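Local coordinates for protein putative rubredoxin reductase (PDB 3FG2) that binds FAD and, as a ferredoxin reductase, probably passes electrons from NADH to the ferredoxin of the CYP199A2 system, at residues P175-R180 with E185-F190; H191-G196 with G325-Q330; S353-K358 with I363-V368; Y49-G54 with A158-A163. One frame throughout, in Å; residues are numbered along the deposited sequence.

Contact 1. Residues P175-R180 with E185-F190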
loop_
_atom_site.group_PDB
_atom_site.type_symbol
_atom_site.label_atom_id
_atom_site.label_comp_id
_atom_site.label_asym_id
_atom_site.label_seq_id
_atom_site.Cartn_x
_atom_site.Cartn_y
_atom_site.Cartn_z
ATOM N N PRO A 175 -21.241 1.452 2.409
ATOM C CA PRO A 175 -22.036 2.682 2.468
ATOM C C PRO A 175 -21.219 3.982 2.425
ATOM O O PRO A 175 -21.793 5.068 2.306
ATOM C CB PRO A 175 -22.807 2.522 3.772
ATOM C CG PRO A 175 -21.834 1.762 4.625
ATOM C CD PRO A 175 -21.331 0.709 3.679
ATOM N N ARG A 176 -19.893 3.871 2.519
ATOM C CA ARG A 176 -19.007 5.038 2.482
ATOM C C ARG A 176 -17.629 4.659 1.936
ATOM O O ARG A 176 -17.258 3.485 1.908
ATOM C CB ARG A 176 -18.859 5.651 3.882
ATOM C CG ARG A 176 -18.113 4.775 4.885
ATOM C CD ARG A 176 -18.211 5.326 6.300
ATOM N NE ARG A 176 -17.691 4.371 7.274
ATOM C CZ ARG A 176 -16.401 4.204 7.547
ATOM N NH1 ARG A 176 -15.491 4.937 6.922
ATOM N NH2 ARG A 176 -16.019 3.295 8.434
ATOM N N VAL A 177 -16.873 5.660 1.497
ATOM C CA VAL A 177 -15.553 5.426 0.931
ATOM C C VAL A 177 -14.482 5.082 1.963
ATOM O O VAL A 177 -14.586 5.453 3.124
ATOM C CB VAL A 177 -15.074 6.658 0.124
ATOM C CG1 VAL A 177 -16.056 6.948 -1.001
ATOM C CG2 VAL A 177 -14.945 7.868 1.033
ATOM N N MET A 178 -13.453 4.364 1.519
ATOM C CA MET A 178 -12.349 3.974 2.381
ATOM C C MET A 178 -12.811 3.276 3.662
ATOM O O MET A 178 -12.132 3.337 4.685
ATOM C CB MET A 178 -11.523 5.215 2.733
ATOM C CG MET A 178 -10.926 5.937 1.519
ATOM S SD MET A 178 -9.961 7.395 1.965
ATOM C CE MET A 178 -11.195 8.661 1.919
ATOM N N ALA A 179 -13.956 2.601 3.597
ATOM C CA ALA A 179 -14.536 1.923 4.757
ATOM C C ALA A 179 -13.600 0.958 5.480
ATOM O O ALA A 179 -13.745 0.712 6.683
ATOM C CB ALA A 179 -15.811 1.192 4.342
ATOM N N ARG A 180 -12.646 0.410 4.739
ATOM C CA ARG A 180 -11.681 -0.533 5.288
ATOM C C ARG A 180 -10.546 0.153 6.052
ATOM O O ARG A 180 -9.861 -0.493 6.850
ATOM C CB ARG A 180 -11.086 -1.365 4.144
ATOM C CG ARG A 180 -9.976 -2.340 4.522
ATOM C CD ARG A 180 -10.505 -3.518 5.345
ATOM N NE ARG A 180 -10.211 -3.370 6.768
ATOM C CZ ARG A 180 -9.091 -3.783 7.354
ATOM N NH1 ARG A 180 -8.143 -4.386 6.649
ATOM N NH2 ARG A 180 -8.914 -3.578 8.649
ATOM N N GLU A 185 -16.101 10.184 9.657
ATOM C CA GLU A 185 -15.870 11.613 9.461
ATOM C C GLU A 185 -14.915 11.882 8.297
ATOM O O GLU A 185 -15.028 12.904 7.621
ATOM C CB GLU A 185 -15.328 12.267 10.736
ATOM C CG GLU A 185 -16.139 11.989 11.995
ATOM C CD GLU A 185 -15.987 10.540 12.497
ATOM O OE1 GLU A 185 -14.884 9.952 12.347
ATOM O OE2 GLU A 185 -16.969 9.995 13.057
ATOM N N ILE A 186 -13.975 10.973 8.063
ATOM C CA ILE A 186 -13.042 11.142 6.955
ATOM C C ILE A 186 -13.738 10.819 5.633
ATOM O O ILE A 186 -13.592 11.552 4.650
ATOM C CB ILE A 186 -11.792 10.241 7.119
ATOM C CG1 ILE A 186 -11.052 10.612 8.412
ATOM C CG2 ILE A 186 -10.863 10.403 5.927
ATOM C CD1 ILE A 186 -10.652 12.080 8.502
ATOM N N SER A 187 -14.508 9.732 5.612
ATOM C CA SER A 187 -15.230 9.351 4.401
ATOM C C SER A 187 -16.144 10.488 3.976
ATOM O O SER A 187 -16.158 10.893 2.816
ATOM C CB SER A 187 -16.077 8.105 4.643
ATOM O OG SER A 187 -15.279 7.030 5.087
ATOM N N SER A 188 -16.911 10.999 4.932
ATOM C CA SER A 188 -17.838 12.091 4.673
ATOM C C SER A 188 -17.135 13.279 4.009
ATOM O O SER A 188 -17.575 13.758 2.963
ATOM C CB SER A 188 -18.492 12.529 5.986
ATOM O OG SER A 188 -19.384 13.610 5.781
ATOM N N TYR A 189 -16.044 13.745 4.613
ATOM C CA TYR A 189 -15.295 14.880 4.070
ATOM C C TYR A 189 -14.899 14.648 2.614
ATOM O O TYR A 189 -15.126 15.495 1.747
ATOM C CB TYR A 189 -14.017 15.137 4.886
ATOM C CG TYR A 189 -13.124 16.203 4.276
ATOM C CD1 TYR A 189 -13.453 17.561 4.372
ATOM C CD2 TYR A 189 -11.986 15.852 3.548
ATOM C CE1 TYR A 189 -12.674 18.547 3.753
ATOM C CE2 TYR A 189 -11.192 16.831 2.920
ATOM C CZ TYR A 189 -11.545 18.175 3.028
ATOM O OH TYR A 189 -10.772 19.139 2.410
ATOM N N PHE A 190 -14.293 13.500 2.346
ATOM C CA PHE A 190 -13.858 13.195 0.996
ATOM C C PHE A 190 -15.004 12.941 0.035
ATOM O O PHE A 190 -14.863 13.148 -1.174
ATOM C CB PHE A 190 -12.869 12.029 1.018
ATOM C CG PHE A 190 -11.495 12.440 1.435
ATOM C CD1 PHE A 190 -11.020 12.157 2.709
ATOM C CD2 PHE A 190 -10.691 13.182 0.567
ATOM C CE1 PHE A 190 -9.766 12.613 3.118
ATOM C CE2 PHE A 190 -9.431 13.645 0.965
ATOM C CZ PHE A 190 -8.969 13.361 2.240
HETATM O O HOH W 1 -18.090 8.266 1.801
#
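Two flat groups frame this contact, the R176 guanidinium and the F190 ring. S187 OG sits at the guanidinium edge, 2° out of plane and 2.8 Å from R176 NH1, while CA of A179 lies over one guanidinium face, toward its rim. On the F190 ring, CD2 of Y189 stands over the centre of one face and CG2 of I186 lies in plane at the edge; CE of M178 comes in obliquely, 3.6 Å from F190 CD1, after the thioether chain bends at its last torsion (chi3 -90°). Between these groups S187 packs its CB against CG2 of V177 (3.8 Å). Its OG, held anti to the carbonyl carbon (chi1 -57°), donates to V177 O over 2.6 Å, in the carbonyl plane, and accepts from R176 NH1. The type II beta turn R176-A179 lets the loop carry V177 O and the R176 side chain to the first turns of helix 184-196. R176 NH1 also bonds to V182 O, just before E185-F190. With one hydroxyl donating to a carbonyl and accepting from a guanidinium, buried S187 OG has its rotation fixed, and the nearby positive charge would probably polarise it and strengthen its bond to V177 O.

Contact 2. Residues H191-G196 with G325-Q330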
loop_
_atom_site.group_PDB
_atom_site.type_symbol
_atom_site.label_atom_id
_atom_site.label_comp_id
_atom_site.label_asym_id
_atom_site.label_seq_id
_atom_site.Cartn_x
_atom_site.Cartn_y
_atom_site.Cartn_z
ATOM N N HIS A 191 -16.142 12.501 0.564
ATOM C CA HIS A 191 -17.292 12.280 -0.289
ATOM C C HIS A 191 -17.736 13.650 -0.790
ATOM O O HIS A 191 -18.065 13.813 -1.961
ATOM C CB HIS A 191 -18.438 11.617 0.473
ATOM C CG HIS A 191 -19.746 11.683 -0.252
ATOM N ND1 HIS A 191 -20.521 12.823 -0.285
ATOM C CD2 HIS A 191 -20.382 10.775 -1.028
ATOM C CE1 HIS A 191 -21.578 12.614 -1.050
ATOM N NE2 HIS A 191 -21.516 11.379 -1.514
ATOM N N ASP A 192 -17.734 14.634 0.106
ATOM C CA ASP A 192 -18.134 15.991 -0.250
ATOM C C ASP A 192 -17.162 16.600 -1.268
ATOM O O ASP A 192 -17.577 17.108 -2.312
ATOM C CB ASP A 192 -18.192 16.892 0.996
ATOM C CG ASP A 192 -19.358 16.557 1.925
ATOM O OD1 ASP A 192 -20.322 15.893 1.486
ATOM O OD2 ASP A 192 -19.321 16.979 3.101
ATOM N N ARG A 193 -15.871 16.547 -0.960
ATOM C CA ARG A 193 -14.850 17.095 -1.842
ATOM C C ARG A 193 -14.927 16.526 -3.252
ATOM O O ARG A 193 -14.932 17.277 -4.230
ATOM C CB ARG A 193 -13.464 16.831 -1.257
ATOM C CG ARG A 193 -13.244 17.542 0.070
ATOM C CD ARG A 193 -13.178 19.049 -0.137
ATOM N NE ARG A 193 -11.913 19.447 -0.750
ATOM C CZ ARG A 193 -11.753 20.523 -1.515
ATOM N NH1 ARG A 193 -12.781 21.318 -1.776
ATOM N NH2 ARG A 193 -10.559 20.808 -2.013
ATOM N N HIS A 194 -14.987 15.202 -3.357
ATOM C CA HIS A 194 -15.057 14.555 -4.662
ATOM C C HIS A 194 -16.354 14.867 -5.389
ATOM O O HIS A 194 -16.345 15.153 -6.585
ATOM C CB HIS A 194 -14.869 13.046 -4.512
ATOM C CG HIS A 194 -13.465 12.657 -4.174
ATOM N ND1 HIS A 194 -12.380 13.138 -4.872
ATOM C CD2 HIS A 194 -12.969 11.837 -3.220
ATOM C CE1 HIS A 194 -11.273 12.629 -4.361
ATOM N NE2 HIS A 194 -11.603 11.837 -3.358
ATOM N N SER A 195 -17.469 14.814 -4.666
ATOM C CA SER A 195 -18.763 15.134 -5.259
ATOM C C SER A 195 -18.691 16.563 -5.784
ATOM O O SER A 195 -19.144 16.857 -6.888
ATOM C CB SER A 195 -19.868 15.044 -4.208
ATOM O OG SER A 195 -20.046 13.706 -3.774
ATOM N N GLY A 196 -18.116 17.445 -4.973
ATOM C CA GLY A 196 -17.980 18.836 -5.359
ATOM C C GLY A 196 -17.204 18.999 -6.652
ATOM O O GLY A 196 -17.407 19.958 -7.387
ATOM N N GLY A 325 -6.649 14.789 -4.915
ATOM C CA GLY A 325 -6.908 16.119 -5.434
ATOM C C GLY A 325 -5.971 17.104 -4.757
ATOM O O GLY A 325 -4.752 16.953 -4.821
ATOM N N ASP A 326 -6.526 18.109 -4.094
ATOM C CA ASP A 326 -5.691 19.085 -3.414
ATOM C C ASP A 326 -5.586 18.818 -1.918
ATOM O O ASP A 326 -4.900 19.544 -1.209
ATOM C CB ASP A 326 -6.227 20.497 -3.650
ATOM C CG ASP A 326 -6.184 20.889 -5.109
ATOM O OD1 ASP A 326 -5.200 20.518 -5.786
ATOM O OD2 ASP A 326 -7.117 21.570 -5.580
ATOM N N ASP A 327 -6.261 17.774 -1.447
ATOM C CA ASP A 327 -6.248 17.432 -0.024
ATOM C C ASP A 327 -5.219 16.363 0.311
ATOM O O ASP A 327 -4.953 15.467 -0.492
ATOM C CB ASP A 327 -7.629 16.931 0.432
ATOM C CG ASP A 327 -8.690 18.017 0.418
ATOM O OD1 ASP A 327 -8.504 19.051 1.093
ATOM O OD2 ASP A 327 -9.721 17.828 -0.265
ATOM N N LYS A 328 -4.643 16.469 1.505
ATOM C CA LYS A 328 -3.656 15.508 1.985
ATOM C C LYS A 328 -4.231 14.830 3.218
ATOM O O LYS A 328 -4.736 15.499 4.121
ATOM C CB LYS A 328 -2.353 16.210 2.360
ATOM C CG LYS A 328 -1.422 15.369 3.240
ATOM C CD LYS A 328 -0.684 14.279 2.470
ATOM C CE LYS A 328 0.547 14.849 1.766
ATOM N NZ LYS A 328 1.350 13.799 1.064
ATOM N N LEU A 329 -4.160 13.502 3.246
ATOM C CA LEU A 329 -4.668 12.727 4.367
ATOM C C LEU A 329 -3.499 12.000 5.007
ATOM O O LEU A 329 -2.748 11.293 4.331
ATOM C CB LEU A 329 -5.681 11.686 3.885
ATOM C CG LEU A 329 -6.713 11.081 4.857
ATOM C CD1 LEU A 329 -7.060 9.673 4.390
ATOM C CD2 LEU A 329 -6.198 11.035 6.270
ATOM N N GLN A 330 -3.341 12.177 6.309
ATOM C CA GLN A 330 -2.283 11.498 7.029
ATOM C C GLN A 330 -2.904 10.737 8.190
ATOM O O GLN A 330 -3.745 11.267 8.919
ATOM C CB GLN A 330 -1.248 12.494 7.546
ATOM C CG GLN A 330 -0.387 13.097 6.463
ATOM C CD GLN A 330 0.438 14.238 6.990
ATOM O OE1 GLN A 330 -0.102 15.243 7.450
ATOM N NE2 GLN A 330 1.753 14.092 6.939
#
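R193 meets D327 through a salt bridge whose hydrogen bond is almost perfectly straight: NE of R193 donates to OD2 of D327 over 2.8 Å at an N-H...O angle of 179°. OD2 lies in the guanidinium plane and offers its syn lone pair, yet the carboxylate plane is turned 72° from that plane. The bridge rests on one bond: NH2 of R193 stays 4.1 Å from D327 OD1, consistent with the twist. Bent at chi2 (-68°) and at chi3, the arginine chain folds its NE back to D327 OD2, with CG lying 3.6 Å from that oxygen. In the next shell, the other carboxylate oxygen, OD1, is gripped by Y189 OH and N369 ND2, fixing the acid's rotation and leaving OD2 turned to the arginine. R350 brings its NE close to R193 NH1, a like charge that the aspartate probably helps to offset. A leucine in place of R193 would probably leave the D327 carboxylate without its charged mate on the OD2 side. H194 NE2 bonds to Q324 OE1 beside the turn at G325. Helix 184-196, from the pyridine nucleotide-disulphide oxidoreductase family region, is thereby tied to the start of strand 327-333 in the C-terminal reductase sheet; D327 and L329 pack on F190 of this helix, while H194 rests on helix 152-163 and strand 200-202.

Contact 3. Residues S353-K358 with I363-V368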
loop_
_atom_site.group_PDB
_atom_site.type_symbol
_atom_site.label_atom_id
_atom_site.label_comp_id
_atom_site.label_asym_id
_atom_site.label_seq_id
_atom_site.Cartn_x
_atom_site.Cartn_y
_atom_site.Cartn_z
ATOM N N SER A 353 -8.589 17.259 12.138
ATOM C CA SER A 353 -8.145 15.908 12.427
ATOM C C SER A 353 -9.227 15.163 13.202
ATOM O O SER A 353 -10.018 15.761 13.942
ATOM C CB SER A 353 -6.847 15.931 13.249
ATOM O OG SER A 353 -5.783 16.529 12.526
ATOM N N ALA A 354 -9.273 13.854 13.011
ATOM C CA ALA A 354 -10.226 13.037 13.729
ATOM C C ALA A 354 -9.403 12.245 14.739
ATOM O O ALA A 354 -8.614 11.368 14.363
ATOM C CB ALA A 354 -10.946 12.100 12.776
ATOM N N PHE A 355 -9.554 12.579 16.018
ATOM C CA PHE A 355 -8.835 11.864 17.059
ATOM C C PHE A 355 -9.694 10.664 17.413
ATOM O O PHE A 355 -10.792 10.799 17.946
ATOM C CB PHE A 355 -8.604 12.764 18.281
ATOM C CG PHE A 355 -7.467 13.729 18.112
ATOM C CD1 PHE A 355 -7.430 14.599 17.024
ATOM C CD2 PHE A 355 -6.432 13.771 19.038
ATOM C CE1 PHE A 355 -6.380 15.493 16.862
ATOM C CE2 PHE A 355 -5.371 14.664 18.887
ATOM C CZ PHE A 355 -5.348 15.528 17.793
ATOM N N CYS A 356 -9.193 9.480 17.096
ATOM C CA CYS A 356 -9.945 8.267 17.350
ATOM C C CYS A 356 -9.538 7.603 18.645
ATOM O O CYS A 356 -8.345 7.396 18.907
ATOM C CB CYS A 356 -9.746 7.303 16.188
ATOM S SG CYS A 356 -9.961 8.107 14.602
ATOM N N TYR A 357 -10.544 7.260 19.443
ATOM C CA TYR A 357 -10.333 6.604 20.724
ATOM C C TYR A 357 -11.030 5.257 20.834
ATOM O O TYR A 357 -11.978 4.956 20.097
ATOM C CB TYR A 357 -10.854 7.474 21.862
ATOM C CG TYR A 357 -10.155 8.791 22.024
ATOM C CD1 TYR A 357 -10.355 9.827 21.113
ATOM C CD2 TYR A 357 -9.302 9.014 23.105
ATOM C CE1 TYR A 357 -9.727 11.052 21.272
ATOM C CE2 TYR A 357 -8.666 10.236 23.273
ATOM C CZ TYR A 357 -8.884 11.252 22.355
ATOM O OH TYR A 357 -8.269 12.470 22.532
ATOM N N LYS A 358 -10.551 4.457 21.780
ATOM C CA LYS A 358 -11.127 3.155 22.084
ATOM C C LYS A 358 -10.905 2.954 23.579
ATOM O O LYS A 358 -9.769 2.950 24.049
ATOM C CB LYS A 358 -10.442 2.042 21.297
ATOM C CG LYS A 358 -11.053 0.676 21.575
ATOM C CD LYS A 358 -10.473 -0.412 20.681
ATOM C CE LYS A 358 -9.011 -0.655 20.971
ATOM N NZ LYS A 358 -8.471 -1.769 20.139
ATOM N N ILE A 363 -6.127 5.974 19.942
ATOM C CA ILE A 363 -5.572 4.868 19.176
ATOM C C ILE A 363 -5.060 5.317 17.815
ATOM O O ILE A 363 -4.283 4.615 17.174
ATOM C CB ILE A 363 -6.603 3.744 18.968
ATOM C CG1 ILE A 363 -7.897 4.320 18.395
ATOM C CG2 ILE A 363 -6.871 3.032 20.292
ATOM C CD1 ILE A 363 -8.826 3.259 17.833
ATOM N N GLY A 364 -5.498 6.487 17.364
ATOM C CA GLY A 364 -5.026 6.967 16.080
ATOM C C GLY A 364 -5.505 8.354 15.736
ATOM O O GLY A 364 -6.484 8.837 16.312
ATOM N N ILE A 365 -4.804 8.999 14.804
ATOM C CA ILE A 365 -5.175 10.336 14.360
ATOM C C ILE A 365 -5.191 10.382 12.845
ATOM O O ILE A 365 -4.200 10.039 12.197
ATOM C CB ILE A 365 -4.186 11.414 14.812
ATOM C CG1 ILE A 365 -4.020 11.400 16.328
ATOM C CG2 ILE A 365 -4.694 12.778 14.373
ATOM C CD1 ILE A 365 -3.060 12.485 16.833
ATOM N N GLU A 366 -6.318 10.816 12.295
ATOM C CA GLU A 366 -6.505 10.941 10.855
ATOM C C GLU A 366 -6.570 12.442 10.595
ATOM O O GLU A 366 -7.556 13.093 10.938
ATOM C CB GLU A 366 -7.816 10.273 10.449
ATOM C CG GLU A 366 -7.969 8.840 10.947
ATOM C CD GLU A 366 -9.416 8.371 10.886
ATOM O OE1 GLU A 366 -10.281 9.034 11.507
ATOM O OE2 GLU A 366 -9.690 7.348 10.219
ATOM N N SER A 367 -5.517 12.983 9.996
ATOM C CA SER A 367 -5.427 14.415 9.736
ATOM C C SER A 367 -5.565 14.832 8.280
ATOM O O SER A 367 -4.857 14.325 7.422
ATOM C CB SER A 367 -4.093 14.942 10.265
ATOM O OG SER A 367 -3.886 14.552 11.611
ATOM N N VAL A 368 -6.469 15.768 8.013
ATOM C CA VAL A 368 -6.670 16.278 6.662
ATOM C C VAL A 368 -6.031 17.658 6.582
ATOM O O VAL A 368 -6.449 18.581 7.281
ATOM C CB VAL A 368 -8.166 16.408 6.311
ATOM C CG1 VAL A 368 -8.330 17.192 5.015
ATOM C CG2 VAL A 368 -8.782 15.037 6.166
#
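The backbones of S353-K358 and I363-V368 run antiparallel at 172°, their axes 4.6 Å apart, with A354-E366 and C356-G364 as hydrogen-bonded pairs and S353-S367 and F355-I365 as non-hydrogen-bonded ones. A classic beta bulge sets I363 and G364 opposite C356: C356 O takes a straight bond from I363 N (2.8 Å, 168°) and a weak one from G364 N. On the sheet face carrying F355, its ring and the I365 chain extend together in one direction, and the CD1 methyl of I365 stands over one ring face in a CH-pi contact, 4.1 Å from the centroid. Farther along, S353 OG and S367 OG approach to 2.9 Å, and S353 OG bonds to D373 OD2. On the other face, OE1 of E366 reaches back to 3.2 Å from C356 SG and touches A354 CB, while T183 OG1 is its hydrogen-bond partner. I363 sits at the bulge with CG1 between the backbone N and carbonyl carbon (chi1 52°), laid against C356 O, and its CG2 3.8 Å from K358 CB. A glycine in place of I363 would probably open a gap beside C356 O and K358 CB and free the bulge to flex. One face thus joins an apolar F355-I365 patch, met by F376 of helix 371-380, to a serine pair tied to D373 through S353; the other buries E366, its OE1 satisfied through T183.

Contact 4. Residues Y49-G54 with A158-A163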
loop_
_atom_site.group_PDB
_atom_site.type_symbol
_atom_site.label_atom_id
_atom_site.label_comp_id
_atom_site.label_asym_id
_atom_site.label_seq_id
_atom_site.Cartn_x
_atom_site.Cartn_y
_atom_site.Cartn_z
ATOM N N TYR A 49 2.646 10.988 -10.984
ATOM C CA TYR A 49 2.958 10.325 -12.244
ATOM C C TYR A 49 1.848 10.429 -13.296
ATOM O O TYR A 49 2.113 10.735 -14.458
ATOM C CB TYR A 49 3.310 8.860 -12.021
ATOM C CG TYR A 49 3.898 8.248 -13.265
ATOM C CD1 TYR A 49 5.154 8.639 -13.723
ATOM C CD2 TYR A 49 3.165 7.344 -14.037
ATOM C CE1 TYR A 49 5.667 8.154 -14.927
ATOM C CE2 TYR A 49 3.664 6.854 -15.237
ATOM C CZ TYR A 49 4.915 7.263 -15.680
ATOM O OH TYR A 49 5.404 6.792 -16.875
ATOM N N LEU A 50 0.609 10.178 -12.892
ATOM C CA LEU A 50 -0.522 10.262 -13.808
ATOM C C LEU A 50 -0.632 11.645 -14.444
ATOM O O LEU A 50 -1.355 11.833 -15.421
ATOM C CB LEU A 50 -1.820 9.938 -13.064
ATOM C CG LEU A 50 -2.340 8.497 -13.082
ATOM C CD1 LEU A 50 -1.204 7.502 -13.239
ATOM C CD2 LEU A 50 -3.111 8.247 -11.801
ATOM N N LYS A 51 0.092 12.611 -13.892
ATOM C CA LYS A 51 0.056 13.977 -14.408
ATOM C C LYS A 51 1.369 14.372 -15.085
ATOM O O LYS A 51 1.482 15.462 -15.636
ATOM C CB LYS A 51 -0.211 14.962 -13.267
ATOM C CG LYS A 51 -1.310 14.553 -12.308
ATOM C CD LYS A 51 -1.334 15.497 -11.123
ATOM C CE LYS A 51 -2.420 15.145 -10.132
ATOM N NZ LYS A 51 -2.270 15.982 -8.911
ATOM N N SER A 52 2.363 13.495 -15.032
ATOM C CA SER A 52 3.660 13.792 -15.627
ATOM C C SER A 52 3.665 13.510 -17.116
ATOM O O SER A 52 2.627 13.231 -17.710
ATOM C CB SER A 52 4.756 12.959 -14.958
ATOM O OG SER A 52 4.624 11.583 -15.278
ATOM N N GLY A 53 4.849 13.593 -17.710
ATOM C CA GLY A 53 4.989 13.328 -19.127
ATOM C C GLY A 53 5.358 11.873 -19.333
ATOM O O GLY A 53 5.631 11.444 -20.455
ATOM N N GLY A 54 5.372 11.116 -18.238
ATOM C CA GLY A 54 5.703 9.707 -18.316
ATOM C C GLY A 54 7.187 9.423 -18.465
ATOM O O GLY A 54 7.585 8.614 -19.305
ATOM N N ALA A 158 -9.374 8.868 -9.262
ATOM C CA ALA A 158 -10.606 9.559 -9.617
ATOM C C ALA A 158 -10.479 11.078 -9.685
ATOM O O ALA A 158 -11.001 11.708 -10.600
ATOM C CB ALA A 158 -11.705 9.183 -8.648
ATOM N N ALA A 159 -9.807 11.671 -8.708
ATOM C CA ALA A 159 -9.652 13.115 -8.699
ATOM C C ALA A 159 -8.854 13.567 -9.920
ATOM O O ALA A 159 -9.212 14.539 -10.587
ATOM C CB ALA A 159 -8.962 13.560 -7.418
ATOM N N THR A 160 -7.782 12.853 -10.225
ATOM C CA THR A 160 -6.964 13.214 -11.361
ATOM C C THR A 160 -7.694 13.028 -12.686
ATOM O O THR A 160 -7.624 13.895 -13.557
ATOM C CB THR A 160 -5.652 12.424 -11.351
ATOM O OG1 THR A 160 -4.859 12.873 -10.245
ATOM C CG2 THR A 160 -4.872 12.635 -12.655
ATOM N N ALA A 161 -8.395 11.909 -12.844
ATOM C CA ALA A 161 -9.138 11.671 -14.079
ATOM C C ALA A 161 -10.159 12.798 -14.246
ATOM O O ALA A 161 -10.363 13.323 -15.342
ATOM C CB ALA A 161 -9.849 10.328 -14.018
ATOM N N ARG A 162 -10.793 13.173 -13.143
ATOM C CA ARG A 162 -11.779 14.234 -13.184
ATOM C C ARG A 162 -11.111 15.553 -13.562
ATOM O O ARG A 162 -11.637 16.320 -14.373
ATOM C CB ARG A 162 -12.459 14.371 -11.823
ATOM C CG ARG A 162 -13.536 15.447 -11.778
ATOM C CD ARG A 162 -14.558 15.227 -12.875
ATOM N NE ARG A 162 -15.588 16.256 -12.862
ATOM C CZ ARG A 162 -16.450 16.455 -13.854
ATOM N NH1 ARG A 162 -16.398 15.695 -14.940
ATOM N NH2 ARG A 162 -17.367 17.407 -13.752
ATOM N N ALA A 163 -9.950 15.805 -12.966
ATOM C CA ALA A 163 -9.203 17.026 -13.223
ATOM C C ALA A 163 -8.806 17.114 -14.693
ATOM O O ALA A 163 -8.650 18.208 -15.238
ATOM C CB ALA A 163 -7.964 17.072 -12.340
#
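T160 is the centre of this contact, with K51 and L50 closing on it from the loop that follows strand 29-32. The methyl CG2 of T160, anti to the backbone N (chi1 -68° for OG1), points into the loop and is shared by two carbons, lying 4.1 Å from L50 CB and equally far from K51 CG. The lysine crosses its hydroxyl obliquely: CE of K51 comes to 3.3 Å from T160 OG1, a carbon-to-oxygen approach beside the charged end. K51 gets there by a chain that is extended beyond CG (chi2 172°, chi3 180°), so that its methylenes slant across the threonine and carry NZ past it. A glycerol, probably from the crystallisation liquor, takes a hydrogen bond from K51 NZ and forms a weak one with T160 OG1, so one small polar molecule bridges the two polar ends. L50 contributes through its CB, and its side chain also touches S132 and M139. The interface is modest, 127 Å² in all, made by apolar and carbon-to-oxygen contacts without a hydrogen bond between the segments; the nearest CA atoms, of L50 and T160, are 7.5 Å apart. Behind the contact the loop is braced by S52, whose OG donates to Y49 O over 2.8 Å and accepts from G54 N in an ST turn. Y49 OH, in turn, bonds to E133 of helix 129-138. The loop is thus wedged between that helix and helix 152-163, which itself lays A158, A161 and R162 against strand 167-171.

Overall arrangement
Contacts 1, 2 and 3 form a continuous cluster, while contact 4 joins through contact 2 alone. Contacts 1 and 2 share helix 184-196, their centres 11 Å apart, and F190 CE2 packs on D327 CB at 3.8 Å. From contact 1 to contact 3, Y189 CE2 packs on V368 CG1 (3.6 Å). Contacts 2 and 3 lie on neighbouring strands, with Q330 O 2.7 Å from S367 N. Contact 4 touches contact 2 where A159 CB meets G325 N (3.6 Å), but its nearest atoms stay about 13 Å from contact 3. None touches the flavin: the nearest side chains are about 8 Å from FAD at L50, 11 Å at M178, 13 Å at D327 and 14 Å at E366.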